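Local coordinates for protein beta-catenin homolog sys-1 (Caenorhabditis elegans, PDB 3C2G) that acts as a transcription coregulator in the Wnt asymmetry pathway, binding the TCF factor POP-1 directly as a beta-catenin, at residues V231-Y236 with V286-T291. Numbering follows the deposited sequence.
Sequences VMIGSY and VGAITT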
ATOM      1  N   VAL A 231      -6.229 -18.398  -9.479  1.00 30.61           N
ATOM      2  CA  VAL A 231      -5.358 -18.017 -10.582  1.00 32.84           C
ATOM      3  C   VAL A 231      -3.901 -17.851 -10.112  1.00 34.58           C
ATOM      4  O   VAL A 231      -2.975 -18.345 -10.765  1.00 34.61           O
ATOM      5  CB  VAL A 231      -5.884 -16.726 -11.308  1.00 32.61           C
ATOM      6  CG1 VAL A 231      -4.867 -16.185 -12.291  1.00 31.03           C
ATOM      7  CG2 VAL A 231      -7.215 -16.996 -12.007  1.00 30.34           C
HETATM    8  N   MSE A 232      -3.709 -17.139  -9.004  1.00 36.52           N
HETATM    9  CA  MSE A 232      -2.415 -17.064  -8.313  1.00 40.15           C
HETATM   10  C   MSE A 232      -1.809 -18.464  -8.160  1.00 36.02           C
HETATM   11  O   MSE A 232      -0.663 -18.707  -8.522  1.00 35.90           O
HETATM   12  CB  MSE A 232      -2.636 -16.528  -6.909  1.00 39.49           C
HETATM   13  CG  MSE A 232      -2.177 -15.124  -6.569  1.00 44.11           C
HETATM   14 SE   MSE A 232      -2.278 -15.050  -4.569  1.00 54.94          SE
HETATM   15  CE  MSE A 232      -1.387 -16.733  -4.235  1.00 38.65           C
ATOM     16  N   ILE A 233      -2.610 -19.375  -7.624  1.00 33.05           N
ATOM     17  CA  ILE A 233      -2.151 -20.684  -7.221  1.00 31.04           C
ATOM     18  C   ILE A 233      -1.938 -21.619  -8.400  1.00 29.89           C
ATOM     19  O   ILE A 233      -0.937 -22.327  -8.448  1.00 30.26           O
ATOM     20  CB  ILE A 233      -3.093 -21.305  -6.161  1.00 30.71           C
ATOM     21  CG1 ILE A 233      -2.976 -20.516  -4.859  1.00 30.51           C
ATOM     22  CG2 ILE A 233      -2.777 -22.782  -5.919  1.00 27.47           C
ATOM     23  CD1 ILE A 233      -1.570 -20.536  -4.237  1.00 31.54           C
ATOM     24  N   GLY A 234      -2.889 -21.631  -9.323  1.00 28.32           N
ATOM     25  CA  GLY A 234      -2.727 -22.295 -10.603  1.00 27.39           C
ATOM     26  C   GLY A 234      -1.458 -21.889 -11.335  1.00 26.91           C
ATOM     27  O   GLY A 234      -0.750 -22.741 -11.857  1.00 27.93           O
ATOM     28  N   SER A 235      -1.155 -20.598 -11.371  1.00 26.05           N
ATOM     29  CA  SER A 235       0.084 -20.150 -12.000  1.00 26.98           C
ATOM     30  C   SER A 235       1.290 -20.611 -11.196  1.00 27.10           C
ATOM     31  O   SER A 235       2.285 -21.083 -11.772  1.00 26.83           O
ATOM     32  CB  SER A 235       0.123 -18.626 -12.172  1.00 27.68           C
ATOM     33  OG  SER A 235      -1.013 -18.129 -12.867  1.00 28.69           O
ATOM     34  N   TYR A 236       1.208 -20.490  -9.868  1.00 27.28           N
ATOM     35  CA  TYR A 236       2.314 -20.929  -9.030  1.00 27.26           C
ATOM     36  C   TYR A 236       2.606 -22.403  -9.288  1.00 27.90           C
ATOM     37  O   TYR A 236       3.752 -22.799  -9.452  1.00 27.17           O
ATOM     38  CB  TYR A 236       2.076 -20.683  -7.537  1.00 26.60           C
ATOM     39  CG  TYR A 236       3.231 -21.212  -6.733  1.00 24.81           C
ATOM     40  CD1 TYR A 236       4.471 -20.565  -6.754  1.00 25.26           C
ATOM     41  CD2 TYR A 236       3.115 -22.396  -6.016  1.00 23.09           C
ATOM     42  CE1 TYR A 236       5.559 -21.074  -6.060  1.00 23.84           C
ATOM     43  CE2 TYR A 236       4.184 -22.905  -5.307  1.00 24.22           C
ATOM     44  CZ  TYR A 236       5.404 -22.240  -5.332  1.00 26.05           C
ATOM     45  OH  TYR A 236       6.470 -22.755  -4.624  1.00 29.19           O
ATOM     46  N   VAL A 286      -3.713 -15.053   2.771  1.00 28.55           N
ATOM     47  CA  VAL A 286      -2.384 -14.854   3.346  1.00 28.32           C
ATOM     48  C   VAL A 286      -1.528 -16.099   3.139  1.00 28.42           C
ATOM     49  O   VAL A 286      -0.349 -16.000   2.754  1.00 29.16           O
ATOM     50  CB  VAL A 286      -2.463 -14.421   4.837  1.00 28.44           C
ATOM     51  CG1 VAL A 286      -1.122 -14.588   5.541  1.00 28.80           C
ATOM     52  CG2 VAL A 286      -2.941 -12.972   4.939  1.00 26.84           C
ATOM     53  N   GLY A 287      -2.122 -17.264   3.366  1.00 27.69           N
ATOM     54  CA  GLY A 287      -1.475 -18.525   3.022  1.00 27.84           C
ATOM     55  C   GLY A 287      -1.123 -18.609   1.538  1.00 28.01           C
ATOM     56  O   GLY A 287      -0.052 -19.092   1.172  1.00 28.36           O
ATOM     57  N   ALA A 288      -2.029 -18.144   0.686  1.00 27.19           N
ATOM     58  CA  ALA A 288      -1.813 -18.152  -0.755  1.00 26.66           C
ATOM     59  C   ALA A 288      -0.613 -17.279  -1.144  1.00 26.28           C
ATOM     60  O   ALA A 288       0.286 -17.724  -1.851  1.00 25.54           O
ATOM     61  CB  ALA A 288      -3.065 -17.704  -1.474  1.00 25.40           C
ATOM     62  N   ILE A 289      -0.593 -16.045  -0.668  1.00 26.25           N
ATOM     63  CA  ILE A 289       0.526 -15.157  -0.943  1.00 27.51           C
ATOM     64  C   ILE A 289       1.869 -15.756  -0.519  1.00 28.84           C
ATOM     65  O   ILE A 289       2.828 -15.735  -1.288  1.00 29.56           O
ATOM     66  CB  ILE A 289       0.337 -13.793  -0.270  1.00 27.46           C
ATOM     67  CG1 ILE A 289      -0.892 -13.093  -0.850  1.00 26.47           C
ATOM     68  CG2 ILE A 289       1.564 -12.916  -0.473  1.00 27.89           C
ATOM     69  CD1 ILE A 289      -1.285 -11.870  -0.061  1.00 27.08           C
ATOM     70  N   THR A 290       1.928 -16.300   0.693  1.00 29.37           N
ATOM     71  CA  THR A 290       3.187 -16.782   1.227  1.00 30.01           C
ATOM     72  C   THR A 290       3.675 -18.023   0.496  1.00 29.94           C
ATOM     73  O   THR A 290       4.887 -18.207   0.365  1.00 30.88           O
ATOM     74  CB  THR A 290       3.178 -16.968   2.783  1.00 29.97           C
ATOM     75  OG1 THR A 290       2.249 -17.980   3.141  1.00 33.70           O
ATOM     76  CG2 THR A 290       2.763 -15.690   3.473  1.00 29.30           C
ATOM     77  N   THR A 291       2.748 -18.847   0.001  1.00 29.26           N
ATOM     78  CA  THR A 291       3.091 -20.008  -0.830  1.00 29.84           C
ATOM     79  C   THR A 291       3.745 -19.566  -2.142  1.00 29.81           C
ATOM     80  O   THR A 291       4.757 -20.128  -2.560  1.00 28.92           O
ATOM     81  CB  THR A 291       1.843 -20.857  -1.172  1.00 30.43           C
ATOM     82  OG1 THR A 291       1.238 -21.329   0.034  1.00 33.74           O
ATOM     83  CG2 THR A 291       2.203 -22.084  -2.059  1.00 30.42           C
TER
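Tyr236 holds CG anti to its backbone N (chi1 178°), which turns the side chain toward Thr291, while Met232, modelled as selenomethionine, bends at chi3 (47°) to bring CE against Ala288. The contact joins two stacked helices of the armadillo domain, 224-239 and 285-292, whose local axes run in the same sense, inclined by 26° and 10.0 Å apart at closest approach. The CE methyl of Met232 lies 3.4 Å from Ala288 CB and also meets the carbonyl group of Ala288. Its selenium faces Ile289 more loosely, SE to CG1 being 4.4 Å. Ile233 adds its CD1 tip, 4.2 Å from Ala288 CB, so the small alanine receives two longer side chains from the facing helix. One turn on, the carbonyl O of Thr291 sits over one face of the Tyr236 ring, offset toward the rim and 3.5 Å from CZ. The same oxygen accepts a hydrogen bond from Gln294 NE2. Thr291 CG2 packs 3.9 Å from Tyr236 CE2, the two side chains crossing at about a right angle. An alanine in place of Tyr236 would probably open a gap beside Thr291, taking away the ring face at its carbonyl O and the ring carbons against which CG2 packs. Val292 extends the apolar seam, touching Met232, Ile233 and Tyr236. Within its own helix, Thr291 OG1 donates to Gly287 O at 2.8 Å, reaching that oxygen from the face of the carbonyl plane opposite to Thr291 N.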